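Local coordinates for protein tyrocidine synthetase 3 (Brevibacillus brevis, PDB 2JGP) that forms part of a nonribosomal peptide synthetase, joining a peptidyl carrier domain to a condensation domain that catalyses peptide bond formation in making the antibiotic tyrocidine, at residues D226-I232 with I356-S360; P290-P296 with S485-T491; D304-A310 with M476-Y482; H498-I502 with E516-L520. All coordinates share one frame; numbering follows the deposited sequence.

Interaction 1 (D226-I232 with I356-S360); sequences DGVSSGI and ITGRS. With SO4 (sulfate ion), chain B.
Asp226 and Arg359 form a salt bridge in which NH2 of Arg359 reaches OD1 of Asp226 at 3.0 Å. The oxygen lies near the guanidinium plane and is met on its syn side, although the two flat groups are turned 56° apart. OD1 also accepts from the backbone N of Ser229 at 2.9 Å, so the same atom holds the arginine and N-caps the helix. With CG placed between the backbone N and the carbonyl carbon (chi1 64°), the carboxylate curls back over that first turn.

Water bridges the NE side of the group: one molecule donates to Asp226 OD2 and to Thr357 O, and accepts from Arg359 NE at 2.8 Å. The apolar part is a methyl over a flat group, CG1 of Val228 resting on one guanidinium face, 3.3 Å from NE of Arg359. At the helix start Gly227 N gives a hydrogen bond to O1 of a sulfate, probably from the crystallisation liquor, at 2.9 Å.

Asp226 and Gly227 are the final DG of the HHxxxDG signature of condensation domains, and the bonds described are consistent with a structural role for this aspartate. The contact brings the start of helix 227-241 against the loop leaving strand 350-356. The approach to strand 373-379 closes round it: Phe371 N and Val372 N bond Asp226 OD2, and Ile367 O takes Arg359 NH1.

Interaction 2 (P290-P296 with S485-T491); sequences PTDFTRP and SLFTRET
Asp292 reaches across to Thr488 and Thr491 at the start of helix 489-508, and its side chain can be followed outward atom by atom. CB lies beside the Leu486 carbonyl oxygen and the CG2 methyl of Thr488. CG stands anti to the carbonyl carbon (chi1 -65°), which turns the carboxylate toward the helix start. There OD2 is gripped from two sides: the hydroxyl OG1 of Thr491 donates to its syn lone pair at 2.7 Å, while the backbone N of Thr488 comes to its anti side at 2.8 Å in a nearly straight bond (172°). OD1, the other oxygen, also lies 2.9 Å from OG1 of Thr491.

Thr488 is itself the N-cap, its OG1 accepting from Thr491 N at 3.1 Å. Behind the carboxylate, the backbone of Asp292 joins in as well, its N giving a 2.7 Å bond to Leu486 O, which also takes a weak one from Phe293 N.

Looser packing runs along the two loops. Leu486 sends CD2 against CA of Arg295 and CD of Pro296, the latter at 3.8 Å. The Phe487 ring has the carbonyl oxygen of Pro290 at its edge, 3.3 Å from CE1, and the side chains of Phe293 and Thr488 cross at about a right angle, CZ of the ring touching CG2. The polar end of Arg295 turns elsewhere, to a salt bridge with Asp464.

A carboxylate held by a backbone N-H and a hydroxyl at a helix N terminus would probably be stabilised as an anion; this surface contact combines hydrogen bonds at the helix N terminus with loop packing.

Interaction 3 (D304-A310 with M476-Y482); sequences DQCTIGA and MTIGVEY
Asp304 O is met by three groups of the partner strand: it accepts from Tyr482 N at 2.9 Å, takes a CA-H contact from Glu481, and sits over one face of the Tyr482 ring. The CA of Glu481 is 3.3 Å from Asp304 O. Tyr482 owes its ring placement to CG lying between its backbone N and carbonyl carbon (chi1 60°), which swings the ring back across Asp304 until OH is near its CB.

The pairing continues in antiparallel register. Cys306 with Val480 and Ile308 with Ile478 are hydrogen-bonded pairs like Asp304 with Tyr482; Gln305 with Glu481, Thr307 with Gly479 and Gly309 with Thr477 are non-hydrogen-bonded. Ile478 N to Ile308 O is short and nearly straight, at 2.8 Å and 176°. Beyond the last pair, Ala310 N still reaches Met476 O at 2.8 Å, and CE of Met476, brought round by a bend at the end of its chain, touches CB of Ala310 at 3.5 Å.

Strand 303-309 is an outer strand of a four-stranded mixed sheet, and strand 476-483 pairs on its other side with strand 465-471. Helix 489-508 packs on the face carrying Cys306, Ile478, Val480 and Tyr482, while helix 312-325 touches Ala310 and Met476.

Interaction 4 (H498-I502 with E516-L520); sequences HFLTI and EIDML
His498 and Met519 meet at about a right angle, the methionine chain passing across the imidazole. CG of Met519 lies 3.6 Å from CB of His498 and stands off-centre over the ring as a CH-pi contact, 4.1 Å from the ring centroid and 30° from its normal. SD of Met519 follows obliquely, and a bend at the last torsion (chi3 72°) carries CE round to CD2 of His498, 3.9 Å away. ND1 of His498 comes within 3.4 Å of Met519 O, but at too poor an angle to bond. At the far end of the imidazole, CB of Leu520, the last residue of the chain, approaches CE1.

Ile502 also meets Met519, its CD1 lying 4.0 Å from SD of Met519; CG1 of Ile502 in turn touches CG2 of Ile517 at 4.1 Å. This is the C-terminal tail of the condensation domain folding back along the last helix, 489-508, so that residues one turn apart on that helix, His498 and Ile502, both receive Met519. It is plain, largely apolar packing of an irregular segment against a helix side.

The helix side is itself held locally. Thr501 turns its hydroxyl back to His498 O, OG1 donating at 2.7 Å, and the backbone N of Ile502 reaches the same oxygen from the same face of its plane. Further out, helix 329-345 touches both segments: Leu340 meets Ile502, while Lys343 packs on Met519 and gives a hydrogen bond from NZ to Ile517 O.

Overall arrangement
From the N terminus, interaction 1 opens at 226-232 and closes at 356-360, tying the start of helix 227-241 to the loop after strand 350-356. Before it closes, the chain starts interaction 2 at 290-296 and interaction 3 at 304-310, so interaction 1 crosses both. The strand pairing of interaction 3 closes at 476-482, nested inside the longer loop that interaction 2 closes at 485-491; Arg489 links the two through a salt bridge to Asp304. Interaction 4 follows in series as a short return of the tail onto helix 489-508. That helix, whose start belongs to interaction 2, also packs on the sheet of interaction 3 through Phe499 and Leu500. Interaction 1 stands apart, its centre about 22 Å from that of interaction 3.

Interaction 1 (D226-I232 with I356-S360)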
loop_
_atom_site.group_PDB
_atom_site.type_symbol
_atom_site.label_atom_id
_atom_site.label_comp_id
_atom_site.label_asym_id
_atom_site.label_seq_id
_atom_site.Cartn_x
_atom_site.Cartn_y
_atom_site.Cartn_z
ATOM N N ASP A 226 -1.392 8.387 6.120
ATOM C CA ASP A 226 -1.084 6.963 6.015
ATOM C C ASP A 226 0.418 6.751 6.233
ATOM O O ASP A 226 1.153 7.711 6.512
ATOM C CB ASP A 226 -1.606 6.333 4.695
ATOM C CG ASP A 226 -0.957 6.899 3.449
ATOM O OD1 ASP A 226 0.051 7.629 3.557
ATOM O OD2 ASP A 226 -1.461 6.582 2.340
ATOM N N GLY A 227 0.864 5.501 6.125
ATOM C CA GLY A 227 2.249 5.140 6.390
ATOM C C GLY A 227 3.230 5.989 5.611
ATOM O O GLY A 227 4.166 6.553 6.180
ATOM N N VAL A 228 3.006 6.091 4.306
ATOM C CA VAL A 228 3.840 6.936 3.455
ATOM C C VAL A 228 3.777 8.406 3.895
ATOM O O VAL A 228 4.807 9.076 3.925
ATOM C CB VAL A 228 3.460 6.798 1.963
ATOM C CG1 VAL A 228 4.066 7.918 1.134
ATOM C CG2 VAL A 228 3.899 5.439 1.425
ATOM N N SER A 229 2.585 8.902 4.243
ATOM C CA SER A 229 2.451 10.306 4.658
ATOM C C SER A 229 3.251 10.598 5.932
ATOM O O SER A 229 3.880 11.650 6.040
ATOM C CB SER A 229 0.992 10.705 4.869
ATOM O OG SER A 229 0.195 10.435 3.731
ATOM N N SER A 230 3.239 9.663 6.884
ATOM C CA SER A 230 4.028 9.804 8.113
ATOM C C SER A 230 5.519 9.915 7.822
ATOM O O SER A 230 6.229 10.677 8.483
ATOM C CB SER A 230 3.769 8.638 9.072
ATOM O OG SER A 230 2.396 8.566 9.395
ATOM N N GLY A 231 5.993 9.169 6.824
ATOM C CA GLY A 231 7.385 9.269 6.391
ATOM C C GLY A 231 7.695 10.647 5.834
ATOM O O GLY A 231 8.722 11.240 6.164
ATOM N N ILE A 232 6.790 11.154 5.001
ATOM C CA ILE A 232 6.892 12.498 4.427
ATOM C C ILE A 232 6.919 13.548 5.538
ATOM O O ILE A 232 7.806 14.402 5.574
ATOM C CB ILE A 232 5.711 12.778 3.443
ATOM C CG1 ILE A 232 5.801 11.865 2.218
ATOM C CG2 ILE A 232 5.712 14.228 2.965
ATOM C CD1 ILE A 232 4.590 11.942 1.320
ATOM N N ILE A 356 -1.026 -1.698 -1.366
ATOM C CA ILE A 356 -0.281 -0.879 -2.320
ATOM C C ILE A 356 -0.349 0.553 -1.825
ATOM O O ILE A 356 -1.218 0.887 -1.021
ATOM C CB ILE A 356 -0.867 -0.965 -3.748
ATOM C CG1 ILE A 356 -2.349 -0.570 -3.767
ATOM C CG2 ILE A 356 -0.669 -2.360 -4.314
ATOM C CD1 ILE A 356 -2.957 -0.513 -5.166
ATOM N N THR A 357 0.560 1.402 -2.294
ATOM C CA THR A 357 0.627 2.780 -1.791
ATOM C C THR A 357 -0.591 3.599 -2.219
ATOM O O THR A 357 -1.006 4.522 -1.520
ATOM C CB THR A 357 1.896 3.517 -2.285
ATOM O OG1 THR A 357 1.805 3.727 -3.696
ATOM C CG2 THR A 357 3.157 2.718 -1.964
ATOM N N GLY A 358 -1.161 3.251 -3.372
ATOM C CA GLY A 358 -2.273 4.005 -3.949
ATOM C C GLY A 358 -1.825 5.281 -4.648
ATOM O O GLY A 358 -2.659 6.085 -5.085
ATOM N N ARG A 359 -0.511 5.461 -4.759
ATOM C CA ARG A 359 0.092 6.675 -5.302
ATOM C C ARG A 359 0.641 6.368 -6.691
ATOM O O ARG A 359 1.858 6.367 -6.916
ATOM C CB ARG A 359 1.203 7.163 -4.371
ATOM C CG ARG A 359 0.698 7.593 -3.000
ATOM C CD ARG A 359 1.785 7.544 -1.957
ATOM N NE ARG A 359 1.259 7.847 -0.623
ATOM C CZ ARG A 359 1.101 9.079 -0.140
ATOM N NH1 ARG A 359 1.446 10.142 -0.861
ATOM N NH2 ARG A 359 0.634 9.249 1.084
ATOM N N SER A 360 -0.273 6.112 -7.623
ATOM C CA SER A 360 0.080 5.558 -8.927
ATOM C C SER A 360 0.446 6.624 -9.956
ATOM O O SER A 360 0.687 6.308 -11.120
ATOM C CB SER A 360 -1.068 4.695 -9.444
ATOM O OG SER A 360 -2.289 5.402 -9.401
HETATM S S SO4 B . -0.603 2.425 6.678
HETATM O O1 SO4 B . -1.334 3.650 6.408
HETATM O O2 SO4 B . -1.505 1.280 6.624
HETATM O O3 SO4 B . 0.439 2.264 5.669
HETATM O O4 SO4 B . -0.002 2.510 8.007
HETATM O O HOH W 1 0.195 5.540 0.642
#

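Interaction 2 (P290-P296 with S485-T491)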
loop_
_atom_site.group_PDB
_atom_site.type_symbol
_atom_site.label_atom_id
_atom_site.label_comp_id
_atom_site.label_asym_id
_atom_site.label_seq_id
_atom_site.Cartn_x
_atom_site.Cartn_y
_atom_site.Cartn_z
ATOM N N PRO A 290 -4.396 -24.463 9.597
ATOM C CA PRO A 290 -4.557 -25.203 10.830
ATOM C C PRO A 290 -4.146 -24.282 11.964
ATOM O O PRO A 290 -3.136 -23.593 11.857
ATOM C CB PRO A 290 -3.585 -26.373 10.674
ATOM C CG PRO A 290 -2.539 -25.877 9.781
ATOM C CD PRO A 290 -3.192 -24.881 8.857
ATOM N N THR A 291 -4.950 -24.233 13.012
ATOM C CA THR A 291 -4.678 -23.351 14.132
ATOM C C THR A 291 -4.386 -24.193 15.364
ATOM O O THR A 291 -4.882 -25.317 15.487
ATOM C CB THR A 291 -5.871 -22.416 14.383
ATOM O OG1 THR A 291 -7.049 -23.195 14.628
ATOM C CG2 THR A 291 -6.101 -21.521 13.175
ATOM N N ASP A 292 -3.570 -23.656 16.265
ATOM C CA ASP A 292 -3.240 -24.341 17.517
ATOM C C ASP A 292 -4.408 -24.307 18.499
ATOM O O ASP A 292 -4.553 -25.196 19.332
ATOM C CB ASP A 292 -1.998 -23.714 18.153
ATOM C CG ASP A 292 -0.751 -23.912 17.305
ATOM O OD1 ASP A 292 -0.490 -25.059 16.886
ATOM O OD2 ASP A 292 -0.030 -22.927 17.055
ATOM N N PHE A 293 -5.229 -23.269 18.398
ATOM C CA PHE A 293 -6.401 -23.115 19.246
ATOM C C PHE A 293 -7.604 -22.893 18.347
ATOM O O PHE A 293 -7.462 -22.458 17.203
ATOM C CB PHE A 293 -6.211 -21.925 20.187
ATOM C CG PHE A 293 -4.881 -21.918 20.891
ATOM C CD1 PHE A 293 -3.889 -21.016 20.525
ATOM C CD2 PHE A 293 -4.617 -22.825 21.903
ATOM C CE1 PHE A 293 -2.654 -21.014 21.163
ATOM C CE2 PHE A 293 -3.392 -22.830 22.550
ATOM C CZ PHE A 293 -2.407 -21.922 22.180
ATOM N N THR A 294 -8.782 -23.199 18.866
ATOM C CA THR A 294 -10.026 -23.030 18.130
ATOM C C THR A 294 -10.233 -21.561 17.798
ATOM O O THR A 294 -9.928 -20.688 18.609
ATOM C CB THR A 294 -11.229 -23.542 18.962
ATOM O OG1 THR A 294 -11.035 -24.924 19.286
ATOM C CG2 THR A 294 -12.537 -23.379 18.203
ATOM N N ARG A 295 -10.730 -21.287 16.597
ATOM C CA ARG A 295 -10.992 -19.918 16.179
ATOM C C ARG A 295 -12.113 -19.338 17.045
ATOM O O ARG A 295 -13.174 -19.952 17.170
ATOM C CB ARG A 295 -11.374 -19.868 14.699
ATOM C CG ARG A 295 -11.669 -18.471 14.178
ATOM C CD ARG A 295 -12.095 -18.516 12.723
ATOM N NE ARG A 295 -11.000 -18.970 11.880
ATOM C CZ ARG A 295 -10.020 -18.192 11.430
ATOM N NH1 ARG A 295 -9.991 -16.895 11.709
ATOM N NH2 ARG A 295 -9.071 -18.721 10.678
ATOM N N PRO A 296 -11.873 -18.168 17.669
ATOM C CA PRO A 296 -12.928 -17.524 18.449
ATOM C C PRO A 296 -14.124 -17.146 17.578
ATOM O O PRO A 296 -13.959 -16.896 16.384
ATOM C CB PRO A 296 -12.248 -16.258 18.988
ATOM C CG PRO A 296 -10.815 -16.486 18.867
ATOM C CD PRO A 296 -10.624 -17.386 17.696
ATOM N N SER A 485 -4.668 -15.672 19.528
ATOM C CA SER A 485 -5.779 -16.583 19.782
ATOM C C SER A 485 -5.760 -17.829 18.886
ATOM O O SER A 485 -6.511 -18.768 19.137
ATOM C CB SER A 485 -7.102 -15.844 19.591
ATOM O OG SER A 485 -7.236 -15.428 18.248
ATOM N N LEU A 486 -4.914 -17.833 17.861
ATOM C CA LEU A 486 -4.886 -18.911 16.863
ATOM C C LEU A 486 -3.585 -19.722 16.826
ATOM O O LEU A 486 -3.628 -20.945 16.650
ATOM C CB LEU A 486 -5.140 -18.329 15.474
ATOM C CG LEU A 486 -6.464 -17.597 15.238
ATOM C CD1 LEU A 486 -6.535 -17.140 13.774
ATOM C CD2 LEU A 486 -7.654 -18.472 15.593
ATOM N N PHE A 487 -2.440 -19.054 16.973
ATOM C CA PHE A 487 -1.137 -19.709 16.787
ATOM C C PHE A 487 -0.187 -19.490 17.956
ATOM O O PHE A 487 -0.182 -18.424 18.581
ATOM C CB PHE A 487 -0.451 -19.218 15.506
ATOM C CG PHE A 487 -1.344 -19.209 14.297
ATOM C CD1 PHE A 487 -1.694 -20.395 13.666
ATOM C CD2 PHE A 487 -1.825 -18.011 13.782
ATOM C CE1 PHE A 487 -2.512 -20.385 12.545
ATOM C CE2 PHE A 487 -2.645 -17.994 12.666
ATOM C CZ PHE A 487 -2.986 -19.185 12.045
ATOM N N THR A 488 0.615 -20.514 18.242
ATOM C CA THR A 488 1.699 -20.408 19.207
ATOM C C THR A 488 2.925 -19.831 18.498
ATOM O O THR A 488 3.021 -19.866 17.265
ATOM C CB THR A 488 2.068 -21.784 19.806
ATOM O OG1 THR A 488 2.603 -22.635 18.783
ATOM C CG2 THR A 488 0.852 -22.456 20.429
ATOM N N ARG A 489 3.856 -19.296 19.283
ATOM C CA ARG A 489 5.141 -18.840 18.759
ATOM C C ARG A 489 5.874 -19.963 18.029
ATOM O O ARG A 489 6.464 -19.736 16.973
ATOM C CB ARG A 489 6.019 -18.307 19.892
ATOM C CG ARG A 489 7.426 -17.914 19.460
ATOM C CD ARG A 489 8.121 -17.097 20.531
ATOM N NE ARG A 489 7.455 -15.812 20.729
ATOM C CZ ARG A 489 7.575 -14.756 19.925
ATOM N NH1 ARG A 489 8.349 -14.803 18.848
ATOM N NH2 ARG A 489 6.913 -13.637 20.208
ATOM N N GLU A 490 5.836 -21.164 18.601
ATOM C CA GLU A 490 6.498 -22.335 18.024
ATOM C C GLU A 490 6.000 -22.605 16.603
ATOM O O GLU A 490 6.802 -22.771 15.679
ATOM C CB GLU A 490 6.272 -23.565 18.914
ATOM C CG GLU A 490 6.876 -24.866 18.393
ATOM C CD GLU A 490 6.498 -26.074 19.239
ATOM O OE1 GLU A 490 6.107 -25.902 20.415
ATOM O OE2 GLU A 490 6.595 -27.206 18.725
ATOM N N THR A 491 4.677 -22.640 16.443
ATOM C CA THR A 491 4.046 -22.883 15.140
ATOM C C THR A 491 4.433 -21.843 14.091
ATOM O O THR A 491 4.637 -22.177 12.922
ATOM C CB THR A 491 2.504 -22.921 15.267
ATOM O OG1 THR A 491 2.121 -24.090 15.997
ATOM C CG2 THR A 491 1.827 -22.937 13.883
#

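Interaction 3 (D304-A310 with M476-Y482)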
loop_
_atom_site.group_PDB
_atom_site.type_symbol
_atom_site.label_atom_id
_atom_site.label_comp_id
_atom_site.label_asym_id
_atom_site.label_seq_id
_atom_site.Cartn_x
_atom_site.Cartn_y
_atom_site.Cartn_z
ATOM N N ASP A 304 1.075 -11.038 18.186
ATOM C CA ASP A 304 2.496 -11.069 18.486
ATOM C C ASP A 304 3.239 -11.201 17.173
ATOM O O ASP A 304 2.619 -11.356 16.128
ATOM C CB ASP A 304 2.842 -12.245 19.382
ATOM C CG ASP A 304 3.883 -11.886 20.431
ATOM O OD1 ASP A 304 4.928 -11.266 20.084
ATOM O OD2 ASP A 304 3.636 -12.230 21.601
ATOM N N GLN A 305 4.566 -11.143 17.236
ATOM C CA GLN A 305 5.392 -11.183 16.036
ATOM C C GLN A 305 6.612 -12.067 16.235
ATOM O O GLN A 305 7.099 -12.223 17.353
ATOM C CB GLN A 305 5.839 -9.767 15.650
ATOM C CG GLN A 305 6.796 -9.732 14.457
ATOM C CD GLN A 305 7.062 -8.334 13.927
ATOM O OE1 GLN A 305 6.287 -7.401 14.157
ATOM N NE2 GLN A 305 8.162 -8.189 13.191
ATOM N N CYS A 306 7.094 -12.644 15.136
ATOM C CA CYS A 306 8.410 -13.272 15.099
ATOM C C CYS A 306 9.117 -12.856 13.814
ATOM O O CYS A 306 8.471 -12.542 12.810
ATOM C CB CYS A 306 8.305 -14.793 15.200
ATOM S SG CYS A 306 7.271 -15.544 13.947
ATOM N N THR A 307 10.444 -12.833 13.865
ATOM C CA THR A 307 11.256 -12.413 12.728
ATOM C C THR A 307 12.441 -13.355 12.567
ATOM O O THR A 307 13.017 -13.801 13.556
ATOM C CB THR A 307 11.771 -10.972 12.919
ATOM O OG1 THR A 307 10.662 -10.090 13.144
ATOM C CG2 THR A 307 12.543 -10.503 11.689
ATOM N N ILE A 308 12.792 -13.655 11.318
ATOM C CA ILE A 308 13.941 -14.507 11.015
ATOM C C ILE A 308 14.626 -14.018 9.741
ATOM O O ILE A 308 13.961 -13.562 8.811
ATOM C CB ILE A 308 13.522 -15.995 10.872
ATOM C CG1 ILE A 308 14.755 -16.900 10.761
ATOM C CG2 ILE A 308 12.614 -16.191 9.672
ATOM C CD1 ILE A 308 14.469 -18.356 11.054
ATOM N N GLY A 309 15.956 -14.102 9.715
ATOM C CA GLY A 309 16.734 -13.708 8.542
ATOM C C GLY A 309 16.788 -14.811 7.506
ATOM O O GLY A 309 16.924 -15.985 7.852
ATOM N N ALA A 310 16.695 -14.434 6.233
ATOM C CA ALA A 310 16.747 -15.396 5.127
ATOM C C ALA A 310 18.182 -15.797 4.776
ATOM O O ALA A 310 18.405 -16.821 4.129
ATOM C CB ALA A 310 16.053 -14.823 3.904
ATOM N N MET A 476 17.465 -10.334 3.411
ATOM C CA MET A 476 16.024 -10.213 3.519
ATOM C C MET A 476 15.606 -10.873 4.831
ATOM O O MET A 476 16.071 -11.967 5.150
ATOM C CB MET A 476 15.344 -10.910 2.343
ATOM C CG MET A 476 13.832 -10.781 2.326
ATOM S SD MET A 476 13.065 -11.951 1.192
ATOM C CE MET A 476 13.365 -13.498 2.045
ATOM N N THR A 477 14.748 -10.199 5.593
ATOM C CA THR A 477 14.181 -10.773 6.807
ATOM C C THR A 477 12.704 -11.061 6.586
ATOM O O THR A 477 12.033 -10.360 5.827
ATOM C CB THR A 477 14.326 -9.833 8.011
ATOM O OG1 THR A 477 13.583 -8.634 7.775
ATOM C CG2 THR A 477 15.789 -9.491 8.255
ATOM N N ILE A 478 12.221 -12.102 7.257
ATOM C CA ILE A 478 10.838 -12.547 7.160
ATOM C C ILE A 478 10.161 -12.319 8.509
ATOM O O ILE A 478 10.586 -12.880 9.519
ATOM C CB ILE A 478 10.783 -14.048 6.776
ATOM C CG1 ILE A 478 11.318 -14.247 5.357
ATOM C CG2 ILE A 478 9.363 -14.592 6.854
ATOM C CD1 ILE A 478 10.490 -13.551 4.295
ATOM N N GLY A 479 9.127 -11.478 8.516
ATOM C CA GLY A 479 8.365 -11.178 9.728
ATOM C C GLY A 479 6.947 -11.712 9.622
ATOM O O GLY A 479 6.323 -11.626 8.561
ATOM N N VAL A 480 6.445 -12.271 10.722
ATOM C CA VAL A 480 5.057 -12.725 10.798
ATOM C C VAL A 480 4.414 -12.146 12.048
ATOM O O VAL A 480 4.875 -12.390 13.162
ATOM C CB VAL A 480 4.948 -14.264 10.796
ATOM C CG1 VAL A 480 3.487 -14.708 10.905
ATOM C CG2 VAL A 480 5.578 -14.832 9.532
ATOM N N GLU A 481 3.380 -11.338 11.834
ATOM C CA GLU A 481 2.531 -10.827 12.892
ATOM C C GLU A 481 1.292 -11.705 12.865
ATOM O O GLU A 481 0.641 -11.816 11.831
ATOM C CB GLU A 481 2.163 -9.373 12.615
ATOM C CG GLU A 481 1.112 -8.788 13.534
ATOM C CD GLU A 481 0.582 -7.474 13.004
ATOM O OE1 GLU A 481 1.242 -6.439 13.230
ATOM O OE2 GLU A 481 -0.490 -7.478 12.354
ATOM N N TYR A 482 0.967 -12.327 13.993
ATOM C CA TYR A 482 -0.082 -13.344 14.014
ATOM C C TYR A 482 -1.020 -13.182 15.196
ATOM O O TYR A 482 -0.654 -12.602 16.216
ATOM C CB TYR A 482 0.541 -14.741 14.040
ATOM C CG TYR A 482 1.415 -15.009 15.243
ATOM C CD1 TYR A 482 0.890 -15.587 16.393
ATOM C CD2 TYR A 482 2.770 -14.699 15.224
ATOM C CE1 TYR A 482 1.690 -15.839 17.503
ATOM C CE2 TYR A 482 3.576 -14.946 16.326
ATOM C CZ TYR A 482 3.032 -15.516 17.458
ATOM O OH TYR A 482 3.823 -15.760 18.545
#

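Interaction 4 (H498-I502 with E516-L520)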
loop_
_atom_site.group_PDB
_atom_site.type_symbol
_atom_site.label_atom_id
_atom_site.label_comp_id
_atom_site.label_asym_id
_atom_site.label_seq_id
_atom_site.Cartn_x
_atom_site.Cartn_y
_atom_site.Cartn_z
ATOM N N HIS A 498 9.617 -22.883 7.186
ATOM C CA HIS A 498 9.042 -23.559 6.028
ATOM C C HIS A 498 8.984 -22.647 4.803
ATOM O O HIS A 498 9.179 -23.110 3.679
ATOM C CB HIS A 498 7.656 -24.130 6.348
ATOM C CG HIS A 498 7.695 -25.361 7.203
ATOM N ND1 HIS A 498 8.844 -26.094 7.405
ATOM C CD2 HIS A 498 6.719 -26.000 7.887
ATOM C CE1 HIS A 498 8.578 -27.121 8.194
ATOM N NE2 HIS A 498 7.293 -27.089 8.499
ATOM N N PHE A 499 8.741 -21.356 5.010
ATOM C CA PHE A 499 8.820 -20.398 3.906
ATOM C C PHE A 499 10.231 -20.391 3.304
ATOM O O PHE A 499 10.396 -20.388 2.078
ATOM C CB PHE A 499 8.439 -18.980 4.349
ATOM C CG PHE A 499 8.561 -17.960 3.246
ATOM C CD1 PHE A 499 7.537 -17.789 2.326
ATOM C CD2 PHE A 499 9.714 -17.198 3.109
ATOM C CE1 PHE A 499 7.655 -16.865 1.295
ATOM C CE2 PHE A 499 9.843 -16.272 2.075
ATOM C CZ PHE A 499 8.808 -16.108 1.170
ATOM N N LEU A 500 11.240 -20.384 4.172
ATOM C CA LEU A 500 12.630 -20.354 3.727
ATOM C C LEU A 500 13.036 -21.649 3.034
ATOM O O LEU A 500 13.847 -21.620 2.115
ATOM C CB LEU A 500 13.578 -20.074 4.895
ATOM C CG LEU A 500 13.402 -18.726 5.591
ATOM C CD1 LEU A 500 14.371 -18.619 6.765
ATOM C CD2 LEU A 500 13.591 -17.577 4.611
ATOM N N THR A 501 12.489 -22.780 3.480
ATOM C CA THR A 501 12.742 -24.049 2.804
ATOM C C THR A 501 12.113 -24.035 1.402
ATOM O O THR A 501 12.747 -24.440 0.432
ATOM C CB THR A 501 12.256 -25.272 3.628
ATOM O OG1 THR A 501 10.846 -25.186 3.854
ATOM C CG2 THR A 501 12.961 -25.330 4.973
ATOM N N ILE A 502 10.879 -23.541 1.295
ATOM C CA ILE A 502 10.227 -23.428 -0.008
ATOM C C ILE A 502 11.050 -22.508 -0.917
ATOM O O ILE A 502 11.305 -22.835 -2.080
ATOM C CB ILE A 502 8.770 -22.913 0.119
ATOM C CG1 ILE A 502 7.881 -23.993 0.740
ATOM C CG2 ILE A 502 8.219 -22.509 -1.251
ATOM C CD1 ILE A 502 6.558 -23.468 1.275
ATOM N N GLU A 516 5.739 -31.539 -5.425
ATOM C CA GLU A 516 7.049 -32.151 -5.171
ATOM C C GLU A 516 7.931 -31.314 -4.242
ATOM O O GLU A 516 8.965 -31.793 -3.781
ATOM C CB GLU A 516 7.789 -32.422 -6.490
ATOM C CG GLU A 516 7.562 -33.814 -7.059
ATOM C CD GLU A 516 6.118 -34.072 -7.450
ATOM O OE1 GLU A 516 5.649 -33.457 -8.433
ATOM O OE2 GLU A 516 5.461 -34.904 -6.784
ATOM N N ILE A 517 7.536 -30.072 -3.973
ATOM C CA ILE A 517 8.287 -29.224 -3.049
ATOM C C ILE A 517 8.212 -29.827 -1.646
ATOM O O ILE A 517 7.155 -29.821 -1.008
ATOM C CB ILE A 517 7.767 -27.762 -3.038
ATOM C CG1 ILE A 517 7.959 -27.110 -4.407
ATOM C CG2 ILE A 517 8.494 -26.948 -1.979
ATOM C CD1 ILE A 517 7.431 -25.685 -4.493
ATOM N N ASP A 518 9.334 -30.374 -1.183
ATOM C CA ASP A 518 9.401 -31.001 0.134
ATOM C C ASP A 518 9.617 -29.933 1.206
ATOM O O ASP A 518 10.748 -29.569 1.530
ATOM C CB ASP A 518 10.513 -32.057 0.176
ATOM C CG ASP A 518 10.546 -32.832 1.488
ATOM O OD1 ASP A 518 9.556 -32.786 2.253
ATOM O OD2 ASP A 518 11.568 -33.502 1.751
ATOM N N MET A 519 8.510 -29.430 1.738
ATOM C CA MET A 519 8.530 -28.438 2.803
ATOM C C MET A 519 8.874 -29.091 4.143
ATOM O O MET A 519 9.474 -28.447 5.007
ATOM C CB MET A 519 7.153 -27.772 2.879
ATOM C CG MET A 519 7.020 -26.634 3.865
ATOM S SD MET A 519 5.293 -26.126 4.021
ATOM C CE MET A 519 4.606 -27.499 4.943
ATOM N N LEU A 520 8.516 -30.373 4.275
ATOM C CA LEU A 520 8.505 -31.146 5.536
ATOM C C LEU A 520 7.153 -31.017 6.229
ATOM O O LEU A 520 6.524 -32.024 6.563
ATOM C CB LEU A 520 9.638 -30.781 6.513
ATOM C CG LEU A 520 11.005 -31.413 6.253
ATOM C CD1 LEU A 520 11.575 -30.994 4.913
ATOM C CD2 LEU A 520 11.955 -31.055 7.391
#